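Local atomic coordinates of major pilin backbone protein T-antigen, T13 (Streptococcus pyogenes, PDB entry 6BBT), a protein that forms the major backbone subunit of the Streptococcus pyogenes pilus and carries the T13 antigen used in serotyping. Residues 9-14 with 146-151. Numbering follows the deposited sequence.
Sequences KTLPIT and KPIRFE
I148 lies beside I13, both side chains pointing the same way into the domain core, and its CG2 meets I13 CD1 at 4.0 Å. The two differ at their ends: I148 runs out extended (chi2 -169°), whereas I13 folds back at its second torsion (chi2 -64°) and so turns its CD1 toward its neighbour. The extended tip of I148 also reaches L11, whose branch crosses it at about a right angle, with L11 CD2 4.0 Å from I148 CD1. The other branch of I13, CG2, lies in the plane of the F150 ring and touches its edge at CD2, 3.9 Å away. V99 and V118 of other strands close over L11 and I148, while F33 and W116 pack against F150.

Behind this apolar row, strand 10-17 pairs in parallel with strand 148-166. T14 grips the partner strand through both backbone polar groups: its N donates to I148 O (3.1 Å), and its O accepts from F150 N (2.9 Å), each bond lying in the plane of its carbonyl. R149 CA adds a CH···O contact to the same T14 oxygen.

Towards P12 the strands diverge. Here a water spans the gap, accepting from I148 N and donating to P12 O at 2.7 Å, while a second donates to I148 O. On the face carrying T14 and R149, R149, extended as far as NE, forms a salt bridge with E151, its NH1 approaching OE1 from above the carboxylate plane.

The chemistry thus separates side chains from backbone: apolar side chains pack on the core side, the face of I13 and I148, while along the strands direct bonds fix the register at T14 and give way to water near P12, where the backbones part.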
ATOM      1  N   LYS A   9      29.596 -10.644   0.331  1.00 43.08           N
ATOM      2  CA  LYS A   9      29.696  -9.369  -0.360  1.00 44.28           C
ATOM      3  C   LYS A   9      28.354  -8.672  -0.582  1.00 40.31           C
ATOM      4  O   LYS A   9      28.308  -7.631  -1.247  1.00 38.15           O
ATOM      5  CB  LYS A   9      30.361  -9.592  -1.717  1.00 47.51           C
ATOM      6  CG  LYS A   9      31.559 -10.520  -1.656  1.00 50.75           C
ATOM      7  CD  LYS A   9      32.378 -10.445  -2.933  1.00 53.77           C
ATOM      8  CE  LYS A   9      33.717 -11.144  -2.761  1.00 55.05           C
ATOM      9  NZ  LYS A   9      33.562 -12.560  -2.323  1.00 53.89           N
ATOM     10  N   THR A  10      27.276  -9.233  -0.032  1.00 39.39           N
ATOM     11  CA  THR A  10      25.928  -8.714  -0.265  1.00 36.85           C
ATOM     12  C   THR A  10      25.236  -8.412   1.046  1.00 33.27           C
ATOM     13  O   THR A  10      25.487  -9.056   2.066  1.00 32.90           O
ATOM     14  CB  THR A  10      25.059  -9.712  -1.039  1.00 37.26           C
ATOM     15  OG1 THR A  10      24.931 -10.912  -0.277  1.00 40.15           O
ATOM     16  CG2 THR A  10      25.673 -10.023  -2.383  1.00 37.33           C
ATOM     17  N   LEU A  11      24.357  -7.418   1.000  1.00 29.54           N
ATOM     18  CA  LEU A  11      23.542  -7.054   2.132  1.00 28.16           C
ATOM     19  C   LEU A  11      22.104  -7.467   1.814  1.00 26.38           C
ATOM     20  O   LEU A  11      21.501  -6.890   0.933  1.00 24.69           O
ATOM     21  CB  LEU A  11      23.623  -5.556   2.334  1.00 28.52           C
ATOM     22  CG  LEU A  11      22.695  -4.929   3.363  1.00 28.06           C
ATOM     23  CD1 LEU A  11      23.034  -5.416   4.761  1.00 28.84           C
ATOM     24  CD2 LEU A  11      22.814  -3.422   3.247  1.00 28.60           C
ATOM     25  N   PRO A  12      21.561  -8.472   2.516  1.00 26.65           N
ATOM     26  CA  PRO A  12      20.130  -8.776   2.331  1.00 25.76           C
ATOM     27  C   PRO A  12      19.200  -7.704   2.909  1.00 24.32           C
ATOM     28  O   PRO A  12      19.530  -7.072   3.911  1.00 24.04           O
ATOM     29  CB  PRO A  12      19.944 -10.117   3.054  1.00 27.10           C
ATOM     30  CG  PRO A  12      21.144 -10.301   3.904  1.00 27.90           C
ATOM     31  CD  PRO A  12      22.258  -9.507   3.299  1.00 27.38           C
ATOM     32  N   ILE A  13      18.065  -7.498   2.246  1.00 22.65           N
ATOM     33  CA  ILE A  13      16.986  -6.636   2.718  1.00 22.34           C
ATOM     34  C   ILE A  13      15.698  -7.472   2.742  1.00 21.90           C
ATOM     35  O   ILE A  13      15.402  -8.198   1.779  1.00 21.00           O
ATOM     36  CB  ILE A  13      16.729  -5.423   1.784  1.00 22.54           C
ATOM     37  CG1 ILE A  13      18.013  -4.639   1.462  1.00 23.04           C
ATOM     38  CG2 ILE A  13      15.665  -4.503   2.383  1.00 23.06           C
ATOM     39  CD1 ILE A  13      18.680  -3.971   2.656  1.00 23.63           C
ATOM     40  N   THR A  14      14.946  -7.380   3.832  1.00 20.51           N
ATOM     41  CA  THR A  14      13.635  -8.004   3.922  1.00 20.68           C
ATOM     42  C   THR A  14      12.594  -6.910   4.012  1.00 19.54           C
ATOM     43  O   THR A  14      12.772  -5.928   4.715  1.00 19.34           O
ATOM     44  CB  THR A  14      13.532  -8.936   5.142  1.00 22.15           C
ATOM     45  OG1 THR A  14      14.387 -10.057   4.934  1.00 23.50           O
ATOM     46  CG2 THR A  14      12.078  -9.482   5.334  1.00 24.22           C
ATOM     47  N   LYS A 146      21.430  -6.825  13.754  1.00 31.02           N
ATOM     48  CA  LYS A 146      20.283  -7.581  13.252  1.00 30.43           C
ATOM     49  C   LYS A 146      20.082  -7.328  11.758  1.00 28.26           C
ATOM     50  O   LYS A 146      20.480  -6.275  11.252  1.00 27.71           O
ATOM     51  CB  LYS A 146      19.011  -7.259  14.040  1.00 31.70           C
ATOM     52  CG  LYS A 146      18.708  -5.789  14.159  1.00 33.91           C
ATOM     53  CD  LYS A 146      17.306  -5.526  14.688  1.00 36.91           C
ATOM     54  CE  LYS A 146      17.250  -5.440  16.199  1.00 38.19           C
ATOM     55  NZ  LYS A 146      16.006  -4.727  16.602  1.00 42.47           N
ATOM     56  N   PRO A 147      19.478  -8.298  11.048  1.00 26.99           N
ATOM     57  CA  PRO A 147      19.250  -8.118   9.623  1.00 25.94           C
ATOM     58  C   PRO A 147      18.279  -6.968   9.347  1.00 22.44           C
ATOM     59  O   PRO A 147      17.447  -6.638  10.189  1.00 21.60           O
ATOM     60  CB  PRO A 147      18.696  -9.476   9.172  1.00 27.50           C
ATOM     61  CG  PRO A 147      18.129 -10.092  10.395  1.00 29.13           C
ATOM     62  CD  PRO A 147      18.960  -9.590  11.533  1.00 29.07           C
ATOM     63  N   ILE A 148      18.440  -6.326   8.201  1.00 21.46           N
ATOM     64  CA  ILE A 148      17.585  -5.201   7.830  1.00 21.54           C
ATOM     65  C   ILE A 148      16.202  -5.719   7.445  1.00 21.16           C
ATOM     66  O   ILE A 148      16.092  -6.524   6.548  1.00 18.84           O
ATOM     67  CB  ILE A 148      18.188  -4.393   6.669  1.00 21.15           C
ATOM     68  CG1 ILE A 148      19.550  -3.825   7.110  1.00 21.36           C
ATOM     69  CG2 ILE A 148      17.236  -3.269   6.265  1.00 20.96           C
ATOM     70  CD1 ILE A 148      20.152  -2.804   6.172  1.00 21.68           C
ATOM     71  N   ARG A 149      15.168  -5.251   8.134  1.00 22.54           N
ATOM     72  CA  ARG A 149      13.779  -5.606   7.806  1.00 23.23           C
ATOM     73  C   ARG A 149      12.931  -4.357   7.891  1.00 22.07           C
ATOM     74  O   ARG A 149      12.821  -3.761   8.965  1.00 24.16           O
ATOM     75  CB  ARG A 149      13.251  -6.647   8.789  1.00 24.85           C
ATOM     76  CG  ARG A 149      11.759  -6.941   8.706  1.00 27.89           C
ATOM     77  CD  ARG A 149      11.410  -8.028   9.711  1.00 30.43           C
ATOM     78  NE  ARG A 149      10.013  -8.448   9.646  1.00 33.41           N
ATOM     79  CZ  ARG A 149       8.987  -7.845  10.250  1.00 35.52           C
ATOM     80  NH1 ARG A 149       9.154  -6.748  10.996  1.00 37.32           N
ATOM     81  NH2 ARG A 149       7.763  -8.353  10.101  1.00 35.72           N
ATOM     82  N   PHE A 150      12.338  -3.960   6.770  1.00 19.83           N
ATOM     83  CA  PHE A 150      11.411  -2.837   6.748  1.00 18.74           C
ATOM     84  C   PHE A 150      10.005  -3.391   6.849  1.00 19.25           C
ATOM     85  O   PHE A 150       9.710  -4.422   6.247  1.00 19.84           O
ATOM     86  CB  PHE A 150      11.564  -2.044   5.460  1.00 18.50           C
ATOM     87  CG  PHE A 150      12.872  -1.339   5.359  1.00 17.85           C
ATOM     88  CD1 PHE A 150      13.077  -0.157   6.054  1.00 18.11           C
ATOM     89  CD2 PHE A 150      13.905  -1.864   4.597  1.00 17.85           C
ATOM     90  CE1 PHE A 150      14.306   0.495   6.000  1.00 18.30           C
ATOM     91  CE2 PHE A 150      15.130  -1.216   4.525  1.00 18.07           C
ATOM     92  CZ  PHE A 150      15.326  -0.029   5.225  1.00 18.00           C
ATOM     93  N   GLU A 151       9.148  -2.725   7.610  1.00 18.77           N
ATOM     94  CA  GLU A 151       7.775  -3.180   7.792  1.00 19.70           C
ATOM     95  C   GLU A 151       6.836  -2.079   7.334  1.00 18.15           C
ATOM     96  O   GLU A 151       6.868  -0.992   7.890  1.00 16.93           O
ATOM     97  CB  GLU A 151       7.543  -3.516   9.264  1.00 21.26           C
ATOM     98  CG  GLU A 151       6.141  -3.972   9.581  1.00 24.84           C
ATOM     99  CD  GLU A 151       6.009  -4.455  11.016  1.00 27.78           C
ATOM    100  OE1 GLU A 151       6.572  -5.511  11.336  1.00 32.33           O
ATOM    101  OE2 GLU A 151       5.344  -3.773  11.816  1.00 28.77           O
TER
HETATM  102  O   HOH W   1      20.401  -7.285   6.461  1.00 33.26           O
HETATM  103  O   HOH W   2      17.406  -8.818   5.758  1.00 35.80           O